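Local coordinates for FAD dependent oxidoreductase domain-containing protein (Deinococcus radiodurans R1, PDB 3C4N) that is of unknown function but binds ADP and is probably an FAD-dependent oxidoreductase, at residues L106-L116 with S173-Q181; Q362-L373 with A386-V394. All coordinates share one frame; numbering follows the deposited sequence.

Contact 1: residues L106-L116 with S173-Q181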
loop_
_atom_site.group_PDB
_atom_site.type_symbol
_atom_site.label_atom_id
_atom_site.label_comp_id
_atom_site.label_asym_id
_atom_site.label_seq_id
_atom_site.Cartn_x
_atom_site.Cartn_y
_atom_site.Cartn_z
ATOM N N LEU A 106 6.710 -21.216 -5.655
ATOM C CA LEU A 106 7.952 -20.592 -5.209
ATOM C C LEU A 106 8.934 -20.379 -6.359
ATOM O O LEU A 106 9.337 -19.249 -6.631
ATOM C CB LEU A 106 8.600 -21.457 -4.121
ATOM C CG LEU A 106 8.423 -21.120 -2.628
ATOM C CD1 LEU A 106 7.221 -20.273 -2.372
ATOM C CD2 LEU A 106 8.368 -22.405 -1.841
ATOM N N LEU A 107 9.316 -21.459 -7.035
ATOM C CA LEU A 107 10.256 -21.357 -8.152
ATOM C C LEU A 107 9.703 -20.533 -9.322
ATOM O O LEU A 107 10.466 -19.972 -10.099
ATOM C CB LEU A 107 10.644 -22.755 -8.647
ATOM C CG LEU A 107 11.324 -23.699 -7.650
ATOM C CD1 LEU A 107 11.521 -25.049 -8.310
ATOM C CD2 LEU A 107 12.650 -23.128 -7.191
ATOM N N GLY A 108 8.379 -20.463 -9.444
ATOM C CA GLY A 108 7.787 -19.698 -10.527
ATOM C C GLY A 108 7.355 -18.313 -10.077
ATOM O O GLY A 108 6.686 -17.588 -10.818
ATOM N N ALA A 109 7.737 -17.948 -8.855
ATOM C CA ALA A 109 7.392 -16.649 -8.281
ATOM C C ALA A 109 5.885 -16.346 -8.376
ATOM O O ALA A 109 5.494 -15.216 -8.653
ATOM C CB ALA A 109 8.202 -15.548 -8.977
ATOM N N LEU A 110 5.055 -17.369 -8.155
ATOM C CA LEU A 110 3.590 -17.243 -8.205
ATOM C C LEU A 110 3.099 -17.013 -9.625
ATOM O O LEU A 110 1.934 -16.683 -9.837
ATOM C CB LEU A 110 3.116 -16.079 -7.319
ATOM C CG LEU A 110 3.609 -16.082 -5.866
ATOM C CD1 LEU A 110 3.212 -14.797 -5.149
ATOM C CD2 LEU A 110 3.043 -17.295 -5.171
ATOM N N GLY A 111 3.997 -17.172 -10.591
ATOM C CA GLY A 111 3.641 -16.964 -11.982
ATOM C C GLY A 111 3.330 -15.510 -12.295
ATOM O O GLY A 111 2.460 -15.222 -13.113
ATOM N N SER A 112 4.053 -14.590 -11.658
ATOM C CA SER A 112 3.824 -13.162 -11.859
ATOM C C SER A 112 4.915 -12.499 -12.685
ATOM O O SER A 112 4.994 -11.273 -12.737
ATOM C CB SER A 112 3.766 -12.458 -10.510
ATOM O OG SER A 112 5.047 -12.505 -9.904
ATOM N N GLY A 113 5.760 -13.304 -13.314
ATOM C CA GLY A 113 6.839 -12.749 -14.100
ATOM C C GLY A 113 7.770 -11.914 -13.238
ATOM O O GLY A 113 8.640 -11.216 -13.752
ATOM N N LYS A 114 7.594 -11.980 -11.922
ATOM C CA LYS A 114 8.433 -11.218 -11.007
ATOM C C LYS A 114 9.623 -12.035 -10.503
ATOM O O LYS A 114 9.739 -13.236 -10.772
ATOM C CB LYS A 114 7.600 -10.721 -9.815
ATOM C CG LYS A 114 6.599 -9.615 -10.145
ATOM C CD LYS A 114 7.307 -8.358 -10.629
ATOM C CE LYS A 114 6.360 -7.164 -10.789
ATOM N NZ LYS A 114 5.522 -7.210 -12.003
ATOM N N THR A 115 10.500 -11.363 -9.765
ATOM C CA THR A 115 11.690 -11.986 -9.213
ATOM C C THR A 115 11.503 -12.414 -7.759
ATOM O O THR A 115 11.087 -11.620 -6.902
ATOM C CB THR A 115 12.901 -11.027 -9.301
ATOM O OG1 THR A 115 14.035 -11.602 -8.633
ATOM C CG2 THR A 115 12.564 -9.692 -8.658
ATOM N N LEU A 116 11.807 -13.683 -7.495
ATOM C CA LEU A 116 11.709 -14.244 -6.154
ATOM C C LEU A 116 12.941 -15.112 -5.924
ATOM O O LEU A 116 13.022 -16.216 -6.444
ATOM C CB LEU A 116 10.441 -15.089 -6.019
ATOM C CG LEU A 116 9.792 -15.085 -4.632
ATOM C CD1 LEU A 116 9.219 -16.471 -4.350
ATOM C CD2 LEU A 116 10.801 -14.727 -3.574
ATOM N N SER A 173 9.978 -11.597 1.494
ATOM C CA SER A 173 9.938 -11.242 0.082
ATOM C C SER A 173 8.726 -11.867 -0.605
ATOM O O SER A 173 8.119 -11.255 -1.479
ATOM C CB SER A 173 11.206 -11.714 -0.627
ATOM O OG SER A 173 12.320 -10.952 -0.216
ATOM N N LEU A 174 8.387 -13.093 -0.217
ATOM C CA LEU A 174 7.244 -13.798 -0.799
ATOM C C LEU A 174 5.982 -13.009 -0.517
ATOM O O LEU A 174 5.217 -12.701 -1.426
ATOM C CB LEU A 174 7.115 -15.205 -0.202
ATOM C CG LEU A 174 5.887 -16.008 -0.624
ATOM C CD1 LEU A 174 5.781 -15.985 -2.141
ATOM C CD2 LEU A 174 5.969 -17.476 -0.126
ATOM N N ALA A 175 5.786 -12.674 0.750
ATOM C CA ALA A 175 4.618 -11.924 1.192
ATOM C C ALA A 175 4.507 -10.562 0.496
ATOM O O ALA A 175 3.458 -10.233 -0.049
ATOM C CB ALA A 175 4.671 -11.747 2.708
ATOM N N LEU A 176 5.585 -9.777 0.526
ATOM C CA LEU A 176 5.600 -8.459 -0.117
ATOM C C LEU A 176 5.204 -8.585 -1.588
ATOM O O LEU A 176 4.363 -7.837 -2.086
ATOM C CB LEU A 176 6.993 -7.828 -0.032
ATOM C CG LEU A 176 7.066 -6.410 -0.614
ATOM C CD1 LEU A 176 6.128 -5.515 0.171
ATOM C CD2 LEU A 176 8.501 -5.858 -0.576
ATOM N N LEU A 177 5.833 -9.534 -2.275
ATOM C CA LEU A 177 5.555 -9.783 -3.679
ATOM C C LEU A 177 4.073 -10.044 -3.881
ATOM O O LEU A 177 3.451 -9.503 -4.791
ATOM C CB LEU A 177 6.336 -10.997 -4.177
ATOM C CG LEU A 177 5.898 -11.570 -5.523
ATOM C CD1 LEU A 177 6.026 -10.528 -6.624
ATOM C CD2 LEU A 177 6.751 -12.770 -5.836
ATOM N N ALA A 178 3.510 -10.881 -3.024
ATOM C CA ALA A 178 2.110 -11.225 -3.132
ATOM C C ALA A 178 1.256 -9.998 -2.887
ATOM O O ALA A 178 0.315 -9.736 -3.630
ATOM C CB ALA A 178 1.764 -12.323 -2.141
ATOM N N ALA A 179 1.577 -9.234 -1.852
ATOM C CA ALA A 179 0.787 -8.039 -1.574
ATOM C C ALA A 179 0.909 -7.077 -2.761
ATOM O O ALA A 179 -0.092 -6.605 -3.286
ATOM C CB ALA A 179 1.263 -7.371 -0.285
ATOM N N GLN A 180 2.134 -6.804 -3.193
ATOM C CA GLN A 180 2.341 -5.899 -4.309
ATOM C C GLN A 180 1.476 -6.244 -5.513
ATOM O O GLN A 180 0.713 -5.404 -6.006
ATOM C CB GLN A 180 3.814 -5.882 -4.703
ATOM C CG GLN A 180 4.648 -5.190 -3.660
ATOM C CD GLN A 180 6.089 -5.083 -4.044
ATOM O OE1 GLN A 180 6.642 -5.993 -4.673
ATOM N NE2 GLN A 180 6.726 -3.973 -3.660
ATOM N N GLN A 181 1.593 -7.487 -5.968
ATOM C CA GLN A 181 0.835 -7.997 -7.098
ATOM C C GLN A 181 -0.672 -7.883 -6.859
ATOM O O GLN A 181 -1.423 -7.593 -7.787
ATOM C CB GLN A 181 1.208 -9.463 -7.361
ATOM C CG GLN A 181 2.561 -9.687 -8.028
ATOM C CD GLN A 181 2.745 -8.831 -9.270
ATOM O OE1 GLN A 181 3.241 -7.707 -9.183
ATOM N NE2 GLN A 181 2.337 -9.350 -10.428
#
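Leu-110, Leu-116 and Leu-106 close over Leu-174 and Leu-177, two leucines one turn apart on helix 171-183, and this apolar packing carries most of the contact. The methyl CD1 of Leu-110 sits between them, 4.1 Å from Leu-174 CD1 and about as far from CD2 of Leu-177, and Ala-178 CB is its third neighbour on helix 171-183. Leu-106 reaches the helix from the last turn of helix 96-107, its CD1 meeting Leu-174 CD2 at 3.8 Å with the two side chains at about a right angle. With CG anti to the backbone N (chi1 166°), Leu-177 spreads its two methyls over the loop: CD2 lies 4.0 Å from Leu-116 CG, while CD1 is 3.6 Å from Lys-114 CB, on the aliphatic root of the lysine. Helix 171-183 leads into strand 188-190 of the nucleotide-binding sheet, and the Leu-174 side chain is about 9 Å from the bound ADP.

Hydrogen bonds stay within segment 106-116 and shape the surface offered to the helix. Helix 96-107 ends in a Schellman motif with Ala-109 at positive phi as its C-prime residue. Ser-112 OG then donates to Ala-109 O at 3.0 Å, nearly along the C=O axis (165°).

At the outer margin Ser-112 CB rests 3.9 Å from Gln-181 CG, and Lys-114 passes across the same glutamine. Both Lys-114 and Gln-181 also pack on Gly-184 of the second subunit. Phe-53 and Tyr-54 of helix 46-58 and Leu-384 of helix 379-398 also touch Leu-110, which is therefore buried among three helices.

No hydrogen bond crosses between the two segments: apolar packing joins loop to helix, while Ser-112 ties the loop to the helix end and Lys-114 and Gln-181 lie beside the second subunit.

Contact 2: residues Q362-L373 with A386-V394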
loop_
_atom_site.group_PDB
_atom_site.type_symbol
_atom_site.label_atom_id
_atom_site.label_comp_id
_atom_site.label_asym_id
_atom_site.label_seq_id
_atom_site.Cartn_x
_atom_site.Cartn_y
_atom_site.Cartn_z
ATOM N N GLN A 362 -3.915 -24.511 7.337
ATOM C CA GLN A 362 -5.293 -24.935 7.103
ATOM C C GLN A 362 -6.248 -23.747 7.062
ATOM O O GLN A 362 -5.898 -22.627 7.429
ATOM C CB GLN A 362 -5.750 -25.880 8.224
ATOM C CG GLN A 362 -5.745 -25.229 9.620
ATOM C CD GLN A 362 -6.536 -25.998 10.673
ATOM O OE1 GLN A 362 -6.154 -27.101 11.092
ATOM N NE2 GLN A 362 -7.652 -25.412 11.108
ATOM N N ALA A 363 -7.465 -24.008 6.618
ATOM C CA ALA A 363 -8.485 -22.982 6.571
ATOM C C ALA A 363 -9.813 -23.622 6.999
ATOM O O ALA A 363 -9.974 -24.844 6.951
ATOM C CB ALA A 363 -8.594 -22.421 5.165
ATOM N N GLU A 364 -10.761 -22.807 7.429
ATOM C CA GLU A 364 -12.037 -23.344 7.825
ATOM C C GLU A 364 -13.062 -22.222 7.844
ATOM O O GLU A 364 -12.718 -21.063 8.064
ATOM C CB GLU A 364 -11.908 -23.997 9.203
ATOM C CG GLU A 364 -11.695 -23.025 10.342
ATOM C CD GLU A 364 -11.260 -23.716 11.630
ATOM O OE1 GLU A 364 -11.925 -24.697 12.061
ATOM O OE2 GLU A 364 -10.249 -23.265 12.214
ATOM N N GLU A 365 -14.320 -22.553 7.588
ATOM C CA GLU A 365 -15.360 -21.540 7.608
ATOM C C GLU A 365 -16.087 -21.714 8.944
ATOM O O GLU A 365 -16.893 -22.627 9.107
ATOM C CB GLU A 365 -16.309 -21.731 6.416
ATOM C CG GLU A 365 -17.231 -20.535 6.159
ATOM C CD GLU A 365 -18.246 -20.757 5.030
ATOM O OE1 GLU A 365 -18.576 -21.928 4.728
ATOM O OE2 GLU A 365 -18.727 -19.749 4.457
ATOM N N LEU A 366 -15.763 -20.840 9.896
ATOM C CA LEU A 366 -16.337 -20.866 11.239
ATOM C C LEU A 366 -17.769 -20.351 11.299
ATOM O O LEU A 366 -18.434 -20.444 12.330
ATOM C CB LEU A 366 -15.472 -20.041 12.195
ATOM C CG LEU A 366 -14.023 -20.509 12.357
ATOM C CD1 LEU A 366 -13.252 -19.557 13.305
ATOM C CD2 LEU A 366 -14.034 -21.920 12.894
ATOM N N ALA A 367 -18.235 -19.808 10.187
ATOM C CA ALA A 367 -19.581 -19.279 10.092
ATOM C C ALA A 367 -19.771 -18.831 8.659
ATOM O O ALA A 367 -18.803 -18.619 7.925
ATOM C CB ALA A 367 -19.753 -18.108 11.037
ATOM N N PRO A 368 -21.024 -18.675 8.235
ATOM C CA PRO A 368 -21.285 -18.246 6.864
ATOM C C PRO A 368 -20.429 -17.051 6.442
ATOM O O PRO A 368 -20.485 -15.989 7.059
ATOM C CB PRO A 368 -22.776 -17.935 6.896
ATOM C CG PRO A 368 -23.299 -19.006 7.827
ATOM C CD PRO A 368 -22.283 -18.940 8.957
ATOM N N GLY A 369 -19.628 -17.252 5.398
ATOM C CA GLY A 369 -18.775 -16.196 4.884
ATOM C C GLY A 369 -17.562 -15.836 5.727
ATOM O O GLY A 369 -16.806 -14.934 5.364
ATOM N N LEU A 370 -17.376 -16.538 6.844
ATOM C CA LEU A 370 -16.252 -16.284 7.742
ATOM C C LEU A 370 -15.215 -17.413 7.727
ATOM O O LEU A 370 -15.517 -18.543 8.122
ATOM C CB LEU A 370 -16.752 -16.082 9.174
ATOM C CG LEU A 370 -15.679 -15.648 10.168
ATOM C CD1 LEU A 370 -15.210 -14.239 9.795
ATOM C CD2 LEU A 370 -16.235 -15.650 11.576
ATOM N N HIS A 371 -14.000 -17.101 7.276
ATOM C CA HIS A 371 -12.923 -18.089 7.207
ATOM C C HIS A 371 -11.728 -17.749 8.071
ATOM O O HIS A 371 -11.317 -16.593 8.150
ATOM C CB HIS A 371 -12.427 -18.259 5.772
ATOM C CG HIS A 371 -13.492 -18.699 4.824
ATOM N ND1 HIS A 371 -14.303 -17.808 4.156
ATOM C CD2 HIS A 371 -13.922 -19.934 4.479
ATOM C CE1 HIS A 371 -15.189 -18.476 3.439
ATOM N NE2 HIS A 371 -14.981 -19.767 3.617
ATOM N N LEU A 372 -11.168 -18.768 8.713
ATOM C CA LEU A 372 -9.986 -18.588 9.544
ATOM C C LEU A 372 -8.807 -19.291 8.861
ATOM O O LEU A 372 -8.776 -20.516 8.762
ATOM C CB LEU A 372 -10.225 -19.165 10.944
ATOM C CG LEU A 372 -9.003 -19.256 11.872
ATOM C CD1 LEU A 372 -8.433 -17.873 12.148
ATOM C CD2 LEU A 372 -9.422 -19.919 13.170
ATOM N N LEU A 373 -7.849 -18.494 8.391
ATOM C CA LEU A 373 -6.658 -18.976 7.694
ATOM C C LEU A 373 -5.497 -19.096 8.658
ATOM O O LEU A 373 -5.119 -18.124 9.309
ATOM C CB LEU A 373 -6.278 -17.995 6.576
ATOM C CG LEU A 373 -5.076 -18.271 5.657
ATOM C CD1 LEU A 373 -5.176 -19.680 5.095
ATOM C CD2 LEU A 373 -5.047 -17.245 4.521
ATOM N N ALA A 386 -2.450 -23.640 1.041
ATOM C CA ALA A 386 -3.631 -23.415 1.874
ATOM C C ALA A 386 -4.313 -22.084 1.556
ATOM O O ALA A 386 -5.534 -21.968 1.684
ATOM C CB ALA A 386 -3.257 -23.498 3.359
ATOM N N ALA A 387 -3.538 -21.086 1.129
ATOM C CA ALA A 387 -4.124 -19.786 0.785
ATOM C C ALA A 387 -4.816 -19.867 -0.573
ATOM O O ALA A 387 -5.832 -19.216 -0.795
ATOM C CB ALA A 387 -3.047 -18.695 0.762
ATOM N N HIS A 388 -4.262 -20.664 -1.476
ATOM C CA HIS A 388 -4.847 -20.826 -2.800
ATOM C C HIS A 388 -6.125 -21.664 -2.762
ATOM O O HIS A 388 -7.075 -21.390 -3.491
ATOM C CB HIS A 388 -3.847 -21.485 -3.737
ATOM C CG HIS A 388 -4.391 -21.746 -5.106
ATOM N ND1 HIS A 388 -4.697 -23.012 -5.558
ATOM C CD2 HIS A 388 -4.685 -20.901 -6.122
ATOM C CE1 HIS A 388 -5.152 -22.935 -6.796
ATOM N NE2 HIS A 388 -5.155 -21.666 -7.162
ATOM N N GLU A 389 -6.120 -22.693 -1.916
ATOM C CA GLU A 389 -7.254 -23.593 -1.729
ATOM C C GLU A 389 -8.420 -22.750 -1.208
ATOM O O GLU A 389 -9.542 -22.856 -1.698
ATOM C CB GLU A 389 -6.863 -24.681 -0.713
ATOM C CG GLU A 389 -7.699 -25.964 -0.677
ATOM C CD GLU A 389 -9.002 -25.840 0.123
ATOM O OE1 GLU A 389 -9.000 -25.181 1.185
ATOM O OE2 GLU A 389 -10.026 -26.424 -0.306
ATOM N N LEU A 390 -8.146 -21.887 -0.234
ATOM C CA LEU A 390 -9.192 -21.042 0.331
ATOM C C LEU A 390 -9.702 -20.062 -0.703
ATOM O O LEU A 390 -10.902 -19.774 -0.754
ATOM C CB LEU A 390 -8.684 -20.267 1.552
ATOM C CG LEU A 390 -9.697 -19.261 2.116
ATOM C CD1 LEU A 390 -10.966 -19.996 2.531
ATOM C CD2 LEU A 390 -9.091 -18.494 3.281
ATOM N N ALA A 391 -8.796 -19.543 -1.526
ATOM C CA ALA A 391 -9.188 -18.592 -2.565
ATOM C C ALA A 391 -10.151 -19.240 -3.558
ATOM O O ALA A 391 -11.167 -18.643 -3.923
ATOM C CB ALA A 391 -7.956 -18.056 -3.292
ATOM N N GLN A 392 -9.833 -20.464 -3.984
ATOM C CA GLN A 392 -10.676 -21.198 -4.922
ATOM C C GLN A 392 -12.086 -21.349 -4.361
ATOM O O GLN A 392 -13.062 -20.987 -5.016
ATOM C CB GLN A 392 -10.077 -22.583 -5.216
ATOM C CG GLN A 392 -8.883 -22.559 -6.176
ATOM C CD GLN A 392 -8.206 -23.932 -6.360
ATOM O OE1 GLN A 392 -7.680 -24.512 -5.401
ATOM N NE2 GLN A 392 -8.205 -24.443 -7.599
ATOM N N ARG A 393 -12.191 -21.862 -3.140
ATOM C CA ARG A 393 -13.495 -22.057 -2.517
ATOM C C ARG A 393 -14.287 -20.762 -2.351
ATOM O O ARG A 393 -15.482 -20.730 -2.629
ATOM C CB ARG A 393 -13.337 -22.777 -1.166
ATOM C CG ARG A 393 -12.869 -24.231 -1.331
ATOM C CD ARG A 393 -12.907 -25.063 -0.043
ATOM N NE ARG A 393 -11.853 -24.704 0.902
ATOM C CZ ARG A 393 -12.034 -23.908 1.948
ATOM N NH1 ARG A 393 -13.238 -23.393 2.172
ATOM N NH2 ARG A 393 -11.016 -23.635 2.763
ATOM N N VAL A 394 -13.626 -19.693 -1.923
ATOM C CA VAL A 394 -14.307 -18.417 -1.735
ATOM C C VAL A 394 -14.806 -17.889 -3.076
ATOM O O VAL A 394 -15.922 -17.369 -3.197
ATOM C CB VAL A 394 -13.357 -17.374 -1.100
ATOM C CG1 VAL A 394 -14.016 -15.995 -1.081
ATOM C CG2 VAL A 394 -13.006 -17.796 0.310
#
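The hairpin 362-373, at the edge of the mixed sheet of the nucleotide-binding region, lays Ala-363, His-371 and Leu-373 on helix 379-398, the last helix of the modelled chain. Leu-390 touches all three. The His-371 ring takes Leu-390 CD1 and Val-394 CG2 over the same face: Leu-390 CD1 comes to 3.5 Å from His-371 CD2, and Val-394 CG2 stands 4.2 Å from the His-371 ring centroid, 25° off the normal, in a CH-pi contact displaced toward the rim. Leu-390 holds CG anti to its own backbone N (chi1 175°), which sends its methyls toward the strand; CD2 also lies 4.4 Å from Leu-373 CB.

Leu-373 continues the packing along the strand, its CD1 4.1 Å from Ala-386 O. This strand follows a type II turn, Ala-367 to Leu-370, pairs in parallel with strand 227-230 and runs at 170° to segment 386-394, as a strand leading into its return helix does in a Rossmann-type layer. Leu-373 also touches Met-47, an ADP-binding residue at the start of helix 46-58, within what is probably a Rossmann-type GxGxxG turn.

On the outer side, Ala-363 CB meets Leu-390 CB at 4.2 Å and the edge of the Arg-393 guanidinium, with NH2 3.6 Å from Ala-363 CB. That guanidinium is held by a side-on salt bridge to Glu-389 one turn back, Arg-393 NE to Glu-389 OE2 at 2.8 Å, with NH2 reaching OE1; the carboxylate oxygens lie close to the guanidinium plane. With an alanine in place of Arg-393, the Glu-389 carboxylate would probably lose its charged mate and the methyl of Ala-363 the flat edge beside it. Cys-51 of helix 46-58 and Ile-229 of strand 227-230 also touch Leu-390.

Contact 1 closes before contact 2 opens along the chain, and their centres lie 21 Å apart, with nearest atoms about 8 Å apart and no direct touch. Two helices bridge them. Helix 46-58 meets contact 1 through Ala-49, Phe-53 and Tyr-54 and contact 2 through Met-47 and Cys-51; helix 379-398 supplies segment 386-394 and also presents Leu-384 to Leu-106 and Leu-110. Helix 46-58 thus lies between the two contacts. Contact 2 joins the strand pair at the sheet edge to helix 379-398 near the ADP, whereas contact 1 joins the loop after helix 96-107 to helix 171-183, which leads into strand 188-190 of the same sheet, and reaches the second subunit.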